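Ornithine carbamoyltransferase (Gloeobacter violaceus, PDB 3GD5) probably catalyses the reversible transfer of the carbamoyl group from carbamoyl phosphate to ornithine, giving citrulline and phosphate in arginine biosynthesis. Local coordinates at residues Q36-E41 and R300-K305. Sequence-based numbering, arbitrary orientation.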
ATOM      1  N   GLN A  36      -7.293 -31.762  34.548  1.00 49.98           N
ATOM      2  CA  GLN A  36      -6.514 -32.984  34.657  1.00 51.19           C
ATOM      3  C   GLN A  36      -5.287 -32.893  33.770  1.00 49.80           C
ATOM      4  O   GLN A  36      -4.192 -33.299  34.160  1.00 49.63           O
ATOM      5  CB  GLN A  36      -7.353 -34.189  34.242  1.00 52.71           C
ATOM      6  CG  GLN A  36      -8.656 -34.320  34.991  1.00 56.84           C
ATOM      7  CD  GLN A  36      -9.456 -35.524  34.538  1.00 59.94           C
ATOM      8  OE1 GLN A  36      -9.694 -35.712  33.341  1.00 60.60           O
ATOM      9  NE2 GLN A  36      -9.881 -36.347  35.493  1.00 60.25           N
ATOM     10  N   LEU A  37      -5.481 -32.362  32.569  1.00 48.69           N
ATOM     11  CA  LEU A  37      -4.388 -32.218  31.617  1.00 48.20           C
ATOM     12  C   LEU A  37      -3.361 -31.238  32.169  1.00 46.57           C
ATOM     13  O   LEU A  37      -2.161 -31.462  32.087  1.00 48.26           O
ATOM     14  CB  LEU A  37      -4.938 -31.725  30.273  1.00 47.74           C
ATOM     15  CG  LEU A  37      -5.063 -32.707  29.096  1.00 47.92           C
ATOM     16  CD1 LEU A  37      -5.277 -34.127  29.575  1.00 46.39           C
ATOM     17  CD2 LEU A  37      -6.202 -32.254  28.198  1.00 45.90           C
ATOM     18  N   LYS A  38      -3.843 -30.154  32.752  1.00 47.18           N
ATOM     19  CA  LYS A  38      -2.952 -29.150  33.306  1.00 47.97           C
ATOM     20  C   LYS A  38      -2.096 -29.702  34.447  1.00 50.17           C
ATOM     21  O   LYS A  38      -0.901 -29.430  34.515  1.00 49.50           O
ATOM     22  CB  LYS A  38      -3.767 -27.951  33.801  1.00 45.59           C
ATOM     23  CG  LYS A  38      -2.919 -26.789  34.283  1.00 44.96           C
ATOM     24  CD  LYS A  38      -3.774 -25.618  34.725  1.00 43.57           C
ATOM     25  CE  LYS A  38      -2.911 -24.441  35.170  1.00 43.81           C
ATOM     26  NZ  LYS A  38      -3.730 -23.300  35.685  1.00 42.70           N
ATOM     27  N   ARG A  39      -2.707 -30.490  35.331  1.00 52.49           N
ATOM     28  CA  ARG A  39      -1.996 -31.038  36.484  1.00 56.06           C
ATOM     29  C   ARG A  39      -1.255 -32.341  36.220  1.00 57.58           C
ATOM     30  O   ARG A  39      -0.546 -32.842  37.095  1.00 57.35           O
ATOM     31  CB  ARG A  39      -2.970 -31.218  37.660  1.00 57.91           C
ATOM     32  CG  ARG A  39      -3.390 -29.910  38.341  1.00 60.37           C
ATOM     33  CD  ARG A  39      -4.019 -28.921  37.348  1.00 64.43           C
ATOM     34  NE  ARG A  39      -4.423 -27.650  37.961  1.00 66.79           N
ATOM     35  CZ  ARG A  39      -3.579 -26.737  38.438  1.00 67.02           C
ATOM     36  NH1 ARG A  39      -2.267 -26.938  38.382  1.00 67.00           N
ATOM     37  NH2 ARG A  39      -4.048 -25.616  38.965  1.00 67.29           N
ATOM     38  N   GLY A  40      -1.407 -32.886  35.016  1.00 58.47           N
ATOM     39  CA  GLY A  40      -0.730 -34.124  34.687  1.00 59.91           C
ATOM     40  C   GLY A  40      -1.436 -35.333  35.268  1.00 61.75           C
ATOM     41  O   GLY A  40      -0.863 -36.416  35.342  1.00 61.37           O
ATOM     42  N   GLU A  41      -2.682 -35.140  35.692  1.00 63.74           N
ATOM     43  CA  GLU A  41      -3.491 -36.217  36.255  1.00 65.21           C
ATOM     44  C   GLU A  41      -4.126 -36.968  35.095  1.00 66.35           C
ATOM     45  O   GLU A  41      -4.887 -37.919  35.283  1.00 66.20           O
ATOM     46  CB  GLU A  41      -4.594 -35.641  37.141  1.00 65.78           C
ATOM     47  CG  GLU A  41      -4.107 -34.961  38.406  1.00 67.99           C
ATOM     48  CD  GLU A  41      -5.195 -34.133  39.058  1.00 69.69           C
ATOM     49  OE1 GLU A  41      -6.361 -34.581  39.047  1.00 70.81           O
ATOM     50  OE2 GLU A  41      -4.888 -33.040  39.586  1.00 71.41           O
ATOM     51  N   ARG A 300      -5.528 -20.128  28.542  1.00 34.37           N
ATOM     52  CA  ARG A 300      -6.059 -20.232  27.180  1.00 34.87           C
ATOM     53  C   ARG A 300      -5.436 -21.505  26.610  1.00 33.91           C
ATOM     54  O   ARG A 300      -6.045 -22.233  25.831  1.00 34.03           O
ATOM     55  CB  ARG A 300      -5.641 -19.033  26.311  1.00 36.37           C
ATOM     56  CG  ARG A 300      -6.218 -17.683  26.736  1.00 39.40           C
ATOM     57  CD  ARG A 300      -7.701 -17.537  26.408  1.00 43.91           C
ATOM     58  NE  ARG A 300      -7.926 -16.855  25.134  1.00 49.68           N
ATOM     59  CZ  ARG A 300      -7.605 -17.361  23.949  1.00 49.07           C
ATOM     60  NH1 ARG A 300      -7.052 -18.556  23.880  1.00 53.54           N
ATOM     61  NH2 ARG A 300      -7.819 -16.671  22.841  1.00 50.29           N
ATOM     62  N   LEU A 301      -4.204 -21.770  27.018  1.00 34.58           N
ATOM     63  CA  LEU A 301      -3.487 -22.950  26.545  1.00 35.54           C
ATOM     64  C   LEU A 301      -4.087 -24.258  27.080  1.00 34.69           C
ATOM     65  O   LEU A 301      -4.348 -25.200  26.321  1.00 33.91           O
ATOM     66  CB  LEU A 301      -2.012 -22.852  26.952  1.00 34.86           C
ATOM     67  CG  LEU A 301      -1.207 -24.153  26.968  1.00 36.44           C
ATOM     68  CD1 LEU A 301      -1.256 -24.775  25.602  1.00 34.36           C
ATOM     69  CD2 LEU A 301       0.232 -23.888  27.397  1.00 35.66           C
ATOM     70  N   HIS A 302      -4.291 -24.312  28.389  1.00 34.51           N
ATOM     71  CA  HIS A 302      -4.836 -25.515  29.014  1.00 35.77           C
ATOM     72  C   HIS A 302      -6.273 -25.762  28.570  1.00 33.85           C
ATOM     73  O   HIS A 302      -6.684 -26.901  28.379  1.00 34.22           O
ATOM     74  CB  HIS A 302      -4.746 -25.386  30.535  1.00 35.26           C
ATOM     75  CG  HIS A 302      -3.365 -25.072  31.020  1.00 33.97           C
ATOM     76  ND1 HIS A 302      -2.291 -25.905  30.787  1.00 34.05           N
ATOM     77  CD2 HIS A 302      -2.873 -23.998  31.682  1.00 33.45           C
ATOM     78  CE1 HIS A 302      -1.195 -25.356  31.282  1.00 34.01           C
ATOM     79  NE2 HIS A 302      -1.521 -24.198  31.832  1.00 34.68           N
ATOM     80  N   ALA A 303      -7.028 -24.693  28.381  1.00 34.38           N
ATOM     81  CA  ALA A 303      -8.409 -24.839  27.948  1.00 36.37           C
ATOM     82  C   ALA A 303      -8.471 -25.340  26.510  1.00 37.51           C
ATOM     83  O   ALA A 303      -9.269 -26.228  26.183  1.00 38.87           O
ATOM     84  CB  ALA A 303      -9.146 -23.516  28.074  1.00 35.59           C
ATOM     85  N   GLN A 304      -7.639 -24.765  25.645  1.00 35.84           N
ATOM     86  CA  GLN A 304      -7.632 -25.170  24.248  1.00 35.13           C
ATOM     87  C   GLN A 304      -7.110 -26.596  24.047  1.00 34.31           C
ATOM     88  O   GLN A 304      -7.545 -27.284  23.124  1.00 35.12           O
ATOM     89  CB  GLN A 304      -6.857 -24.141  23.409  1.00 34.26           C
ATOM     90  CG  GLN A 304      -7.737 -22.941  23.080  1.00 31.98           C
ATOM     91  CD  GLN A 304      -6.974 -21.651  22.845  1.00 33.66           C
ATOM     92  OE1 GLN A 304      -7.537 -20.578  22.990  1.00 34.00           O
ATOM     93  NE2 GLN A 304      -5.700 -21.749  22.473  1.00 28.37           N
ATOM     94  N   LYS A 305      -6.198 -27.050  24.905  1.00 35.21           N
ATOM     95  CA  LYS A 305      -5.702 -28.431  24.805  1.00 37.96           C
ATOM     96  C   LYS A 305      -6.878 -29.382  25.053  1.00 37.93           C
ATOM     97  O   LYS A 305      -7.013 -30.407  24.390  1.00 36.66           O
ATOM     98  CB  LYS A 305      -4.619 -28.708  25.852  1.00 40.15           C
ATOM     99  CG  LYS A 305      -3.285 -28.063  25.548  1.00 43.66           C
ATOM    100  CD  LYS A 305      -2.280 -28.281  26.666  1.00 41.94           C
ATOM    101  CE  LYS A 305      -1.979 -29.750  26.899  1.00 40.41           C
ATOM    102  NZ  LYS A 305      -0.886 -29.845  27.896  1.00 38.91           N
TER
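K38 and H302 bring the last turn of helix 24-39 against helix 293-312, their CA atoms 5.9 Å apart. Just beyond K38 the first helix ends in a Schellman motif: E41 N bonds to Q36 O at 2.8 Å, G40 N reaches L37 O in a weak bond, and G40, with positive phi, is the C' residue. The contact illustrates how a lysine can use its methylenes against an aromatic ring while its ammonium group pairs further out. With CG anti to the backbone N (chi1 -175°) and the chain extended beyond it, K38 lies across one face of the H302 imidazole. Its CG sits 3.6 Å from the ring centroid, almost on the normal, a CH-pi contact. CE passes 3.5 Å from H302 CD2. NZ overshoots the ring to a salt bridge with E150 and a hydrogen bond to N299, while H302 NE2 bonds to E298, which probably fixes the ring's rotation. Replacing H302 by an alanine would probably strip the K38 methylenes of the ring they lie on and deprive E298 of this partner. One residue earlier, L37 CD2 makes a loose van der Waals contact with K305 O at 4.3 Å. Helix 293-312, which carries R300, a probable carbamoyl-phosphate ligand as in relatives, thus packs back onto the carbamoyl-phosphate half, where A303 and K305 meet helices 138-152 and 60-72 respectively.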